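Capsule biosynthesis protein capD (Bacillus anthracis, PDB 3G9K) cleaves the poly-gamma-D-glutamate capsule and links its fragments by an amide bond to meso-diaminopimelic acid in the peptidoglycan scaffold. Local coordinates at residues 82-87 / 109-114; 113-118 / 134-139. All blocks are in the same frame, centred on the assembly; numbering follows the deposited sequence.

Interactions 1 and 2 meet on the small three-stranded sheet 109-112, 115-118, 136-139. Interaction 1 joins one outermost strand of that sheet, 109-112, to helix 82-94; interaction 2 pairs the middle strand, 115-118, with the other outermost strand, 136-139. Their centres are about 11 Å apart, and Lys113 and Asn114 belong to both, in the turn between the first two strands. Interaction 1 is buried and small, 186 Å², resting on one glutamine side chain, a bridging water and sparse methyl packing. Interaction 2 is larger, 520 Å², and farther from the chain centre; regular backbone hydrogen bonds carry it, and several of its side chains reach solvent.

Interaction 1. Residues 82-87 / 109-114; sequences IPQILT and FTFEKN
Gln84 lays its side chain over Thr110 and onto the backbone of Phe111, and of the residues in both segments it has the most surface covered by this contact. CG stands anti to its own carbonyl carbon (chi1 -68°), and an anti chi2 keeps the chain extended toward the strand. The terminal amide lies against the Phe111 backbone, at the edge of the Phe111 ring and near its plane. Its orientation is doubtful: as modelled, NE2 is 2.8 Å from Phe111 N and OE1 is 3.0 Å from Phe111 O, so like atoms face each other. Turned over, the amide might pair with both backbone groups. Near the glutamine stem, Thr110 CG2 lies 4.1 Å from Gln84 CB, and it comes no nearer than 4.4 Å to Ile85 CG1, which is loose apolar packing.

A second link is indirect. Water 1 donates one hydrogen bond of 2.7 Å to Gln84 O and another of 2.7 Å to Phe109 O, bridging two carbonyl oxygens, which as acceptors need a donor between them. Within the helix, Pro83 O is gripped twice, by Thr87 N and by Thr87 OG1 at 2.9 Å, from opposite faces of its plane.

The axes of helix residues 82-87 and strand 109-112 approach to 8.2 Å, their N-to-C directions 146° apart, closer to antiparallel than to perpendicular. Thr110 bonds through its backbone to Tyr117, whereas the N and O of Phe111 are turned to the helix side. Tyr279 of the other chain packs on Pro83 and Gln84. This is a helix packed against an outermost strand of a small sheet in a gamma-glutamyltransferase of the Ntn clan, and the helix begins directly after the poly-gamma-D-glutamate-binding residues Gly78 to Arg81.

Interaction 2. Residues 113-118 / 134-139; sequences KNTAYT and GLNVKK
Ala116 provides the two straightest hydrogen bonds between these strands: its N donates to Asn136 O at 2.7 Å (N-H...O 167°), and its O accepts from Lys138 N at 2.9 Å. Each donor lies nearly along the axis of the carbonyl it meets. Toward the ends the geometry relaxes. Thr118 N reaches Lys138 O at 3.0 Å from 37° above the carbonyl plane, while Asn136 N to Asn114 O stretches to 3.2 Å. CA-H...O contacts fill in between, as where Tyr117 CA faces Lys138 O. Before the strands begin, Asn114 ND2 makes a weak bond to Gly134 O, its N-H...O angle only 130°.

Outside the backbone, Ala116 and Val137 share one face of the sheet, with Ala116 CB 4.1 Å from Val137 CG2. The Thr118 side chain crosses that of Val137 at a slant on that face, OG1 nearest CG1; OG1 is buried by the contact and has no polar partner in the model. Met268 of the other chain packs on Ala116 and Thr118. On the reverse face, Thr115 CG2, anti to its backbone N, sits 4.0 Å above the Tyr117 ring plane near the rim and also meets Lys138 CB. Tyr117 and Lys138 run side by side in the same direction, CE1 of the ring 4.2 Å from Lys138 CG, before the lysine chain bends away.

Residue-by-residue parallel pairing, from Thr115 with Asn136 to Thr118 with Lys139, with helix 124-131 in the connection, identifies a beta-alpha-beta crossover.

Interaction 1. Residues 82-87 / 109-114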
# COMPACT_ATOMS: atom_id res chain seq x y z
N ILE B 82 9.48 -3.00 -2.02
CA ILE B 82 8.41 -2.55 -2.89
C ILE B 82 8.88 -2.22 -4.30
O ILE B 82 8.31 -2.74 -5.26
CB ILE B 82 7.62 -1.38 -2.27
CG1 ILE B 82 6.70 -1.92 -1.13
CG2 ILE B 82 6.79 -0.67 -3.37
CD1 ILE B 82 6.04 -0.82 -0.28
N PRO B 83 9.87 -1.32 -4.45
CA PRO B 83 10.29 -1.00 -5.82
C PRO B 83 11.01 -2.13 -6.53
O PRO B 83 10.98 -2.18 -7.74
CB PRO B 83 11.17 0.21 -5.65
CG PRO B 83 11.67 0.14 -4.29
CD PRO B 83 10.60 -0.52 -3.46
N GLN B 84 11.62 -3.04 -5.77
CA GLN B 84 12.16 -4.29 -6.35
C GLN B 84 11.09 -5.22 -6.85
O GLN B 84 11.32 -5.99 -7.76
CB GLN B 84 13.03 -5.02 -5.34
CG GLN B 84 14.33 -4.26 -5.03
CD GLN B 84 15.31 -5.15 -4.32
OE1 GLN B 84 15.57 -4.98 -3.13
NE2 GLN B 84 15.79 -6.14 -5.02
N ILE B 85 9.93 -5.19 -6.21
CA ILE B 85 8.79 -5.95 -6.66
C ILE B 85 8.18 -5.35 -7.91
O ILE B 85 7.95 -6.08 -8.90
CB ILE B 85 7.75 -6.06 -5.50
CG1 ILE B 85 8.33 -6.94 -4.37
CG2 ILE B 85 6.41 -6.60 -6.00
CD1 ILE B 85 7.75 -6.70 -3.01
N LEU B 86 7.96 -4.03 -7.90
CA LEU B 86 7.26 -3.37 -8.99
C LEU B 86 8.05 -3.22 -10.28
O LEU B 86 7.46 -3.22 -11.37
CB LEU B 86 6.70 -2.01 -8.53
CG LEU B 86 5.52 -2.09 -7.53
CD1 LEU B 86 5.18 -0.73 -6.92
CD2 LEU B 86 4.26 -2.75 -8.17
N THR B 87 9.38 -3.06 -10.19
CA THR B 87 10.16 -2.72 -11.39
C THR B 87 10.16 -3.82 -12.46
O THR B 87 9.83 -3.52 -13.59
CB THR B 87 11.59 -2.25 -11.04
OG1 THR B 87 11.49 -1.05 -10.31
CG2 THR B 87 12.45 -2.03 -12.29
N PHE B 109 11.91 -12.29 -7.17
CA PHE B 109 13.19 -12.23 -6.44
C PHE B 109 13.48 -10.81 -6.00
O PHE B 109 13.11 -9.84 -6.68
CB PHE B 109 14.34 -12.71 -7.34
CG PHE B 109 14.50 -11.90 -8.59
CD1 PHE B 109 13.85 -12.28 -9.75
CD2 PHE B 109 15.27 -10.76 -8.60
CE1 PHE B 109 13.98 -11.53 -10.91
CE2 PHE B 109 15.40 -10.00 -9.75
CZ PHE B 109 14.76 -10.39 -10.91
N THR B 110 14.16 -10.68 -4.87
CA THR B 110 14.66 -9.38 -4.39
C THR B 110 16.07 -9.54 -3.84
O THR B 110 16.51 -10.65 -3.57
CB THR B 110 13.77 -8.80 -3.26
OG1 THR B 110 13.84 -9.65 -2.10
CG2 THR B 110 12.30 -8.69 -3.72
N PHE B 111 16.76 -8.42 -3.64
CA PHE B 111 18.13 -8.42 -3.16
C PHE B 111 18.29 -7.63 -1.88
O PHE B 111 17.66 -6.58 -1.70
CB PHE B 111 19.04 -7.86 -4.24
CG PHE B 111 19.09 -8.71 -5.45
CD1 PHE B 111 18.22 -8.48 -6.52
CD2 PHE B 111 19.95 -9.79 -5.52
CE1 PHE B 111 18.26 -9.29 -7.64
CE2 PHE B 111 19.99 -10.58 -6.64
CZ PHE B 111 19.13 -10.33 -7.70
N GLU B 112 19.13 -8.13 -1.01
CA GLU B 112 19.44 -7.51 0.25
C GLU B 112 20.94 -7.66 0.42
O GLU B 112 21.44 -8.75 0.52
CB GLU B 112 18.68 -8.23 1.34
CG GLU B 112 19.19 -8.05 2.72
CD GLU B 112 18.78 -6.75 3.30
OE1 GLU B 112 19.36 -5.73 2.92
OE2 GLU B 112 17.87 -6.72 4.14
N LYS B 113 21.66 -6.56 0.37
CA LYS B 113 23.09 -6.64 0.31
C LYS B 113 23.46 -7.67 -0.71
O LYS B 113 22.96 -7.65 -1.80
CB LYS B 113 23.67 -7.04 1.66
CG LYS B 113 23.88 -5.89 2.61
CD LYS B 113 22.55 -5.35 3.07
CE LYS B 113 22.60 -4.55 4.37
NZ LYS B 113 21.21 -4.17 4.76
N ASN B 114 24.32 -8.59 -0.35
CA ASN B 114 24.80 -9.58 -1.30
C ASN B 114 23.91 -10.81 -1.50
O ASN B 114 24.25 -11.66 -2.25
CB ASN B 114 26.22 -10.00 -0.93
CG ASN B 114 27.05 -10.26 -2.11
OD1 ASN B 114 27.08 -9.49 -3.06
ND2 ASN B 114 27.77 -11.37 -2.08
O HOH W 1 13.38 -7.67 -8.23

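Interaction 2. Residues 113-118 / 134-139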
# COMPACT_ATOMS: atom_id res chain seq x y z
N LYS B 113 21.66 -6.56 0.37
CA LYS B 113 23.09 -6.64 0.31
C LYS B 113 23.46 -7.67 -0.71
O LYS B 113 22.96 -7.65 -1.80
CB LYS B 113 23.67 -7.04 1.66
CG LYS B 113 23.88 -5.89 2.61
CD LYS B 113 22.55 -5.35 3.07
CE LYS B 113 22.60 -4.55 4.37
NZ LYS B 113 21.21 -4.17 4.76
N ASN B 114 24.32 -8.59 -0.35
CA ASN B 114 24.80 -9.58 -1.30
C ASN B 114 23.91 -10.81 -1.50
O ASN B 114 24.25 -11.66 -2.25
CB ASN B 114 26.22 -10.00 -0.93
CG ASN B 114 27.05 -10.26 -2.11
OD1 ASN B 114 27.08 -9.49 -3.06
ND2 ASN B 114 27.77 -11.37 -2.08
N THR B 115 22.76 -10.89 -0.86
CA THR B 115 21.85 -12.04 -0.98
C THR B 115 20.73 -11.79 -2.00
O THR B 115 20.21 -10.68 -2.11
CB THR B 115 21.14 -12.38 0.37
OG1 THR B 115 22.11 -12.55 1.42
CG2 THR B 115 20.30 -13.66 0.25
N ALA B 116 20.37 -12.83 -2.73
CA ALA B 116 19.21 -12.81 -3.61
C ALA B 116 18.14 -13.68 -2.95
O ALA B 116 18.33 -14.88 -2.74
CB ALA B 116 19.57 -13.31 -4.99
N TYR B 117 17.03 -13.06 -2.56
CA TYR B 117 15.91 -13.79 -2.00
C TYR B 117 15.04 -14.20 -3.16
O TYR B 117 14.77 -13.41 -4.05
CB TYR B 117 15.13 -12.94 -1.01
CG TYR B 117 15.87 -12.67 0.29
CD1 TYR B 117 16.25 -13.72 1.13
CD2 TYR B 117 16.15 -11.38 0.69
CE1 TYR B 117 16.91 -13.47 2.34
CE2 TYR B 117 16.82 -11.11 1.88
CZ TYR B 117 17.20 -12.16 2.70
OH TYR B 117 17.85 -11.86 3.88
N THR B 118 14.60 -15.45 -3.15
CA THR B 118 13.95 -16.06 -4.30
C THR B 118 12.69 -16.73 -3.80
O THR B 118 12.68 -17.34 -2.74
CB THR B 118 14.90 -17.09 -4.98
OG1 THR B 118 15.91 -16.39 -5.76
CG2 THR B 118 14.13 -17.98 -5.85
N GLY B 134 29.24 -11.93 -7.09
CA GLY B 134 28.93 -13.20 -6.44
C GLY B 134 27.80 -13.01 -5.44
O GLY B 134 28.04 -12.74 -4.27
N LEU B 135 26.57 -13.16 -5.93
CA LEU B 135 25.38 -13.11 -5.08
C LEU B 135 25.12 -14.51 -4.56
O LEU B 135 25.28 -15.48 -5.30
CB LEU B 135 24.14 -12.66 -5.88
CG LEU B 135 24.05 -11.26 -6.52
CD1 LEU B 135 24.32 -10.16 -5.50
CD2 LEU B 135 24.98 -11.14 -7.72
N ASN B 136 24.73 -14.63 -3.29
CA ASN B 136 24.24 -15.92 -2.80
C ASN B 136 22.71 -15.90 -2.75
O ASN B 136 22.11 -14.84 -2.76
CB ASN B 136 24.88 -16.33 -1.47
CG ASN B 136 24.55 -15.39 -0.33
OD1 ASN B 136 23.65 -15.67 0.47
ND2 ASN B 136 25.28 -14.29 -0.23
N VAL B 137 22.11 -17.09 -2.73
CA VAL B 137 20.68 -17.23 -3.00
C VAL B 137 19.98 -17.97 -1.88
O VAL B 137 20.47 -18.99 -1.41
CB VAL B 137 20.45 -17.96 -4.34
CG1 VAL B 137 18.99 -18.23 -4.57
CG2 VAL B 137 21.03 -17.14 -5.49
N LYS B 138 18.83 -17.46 -1.46
CA LYS B 138 18.07 -18.02 -0.35
C LYS B 138 16.57 -17.92 -0.63
O LYS B 138 16.04 -16.83 -0.85
CB LYS B 138 18.42 -17.26 0.94
CG LYS B 138 17.56 -17.57 2.18
CD LYS B 138 18.35 -18.17 3.35
CE LYS B 138 17.77 -17.75 4.70
NZ LYS B 138 18.34 -18.53 5.85
N LYS B 139 15.89 -19.06 -0.60
CA LYS B 139 14.45 -19.13 -0.82
C LYS B 139 13.65 -18.67 0.40
O LYS B 139 13.81 -19.20 1.50
CB LYS B 139 14.04 -20.56 -1.20
CG LYS B 139 12.54 -20.78 -1.29
CD LYS B 139 12.23 -22.15 -1.80
CE LYS B 139 10.79 -22.54 -1.48
NZ LYS B 139 10.37 -23.76 -2.26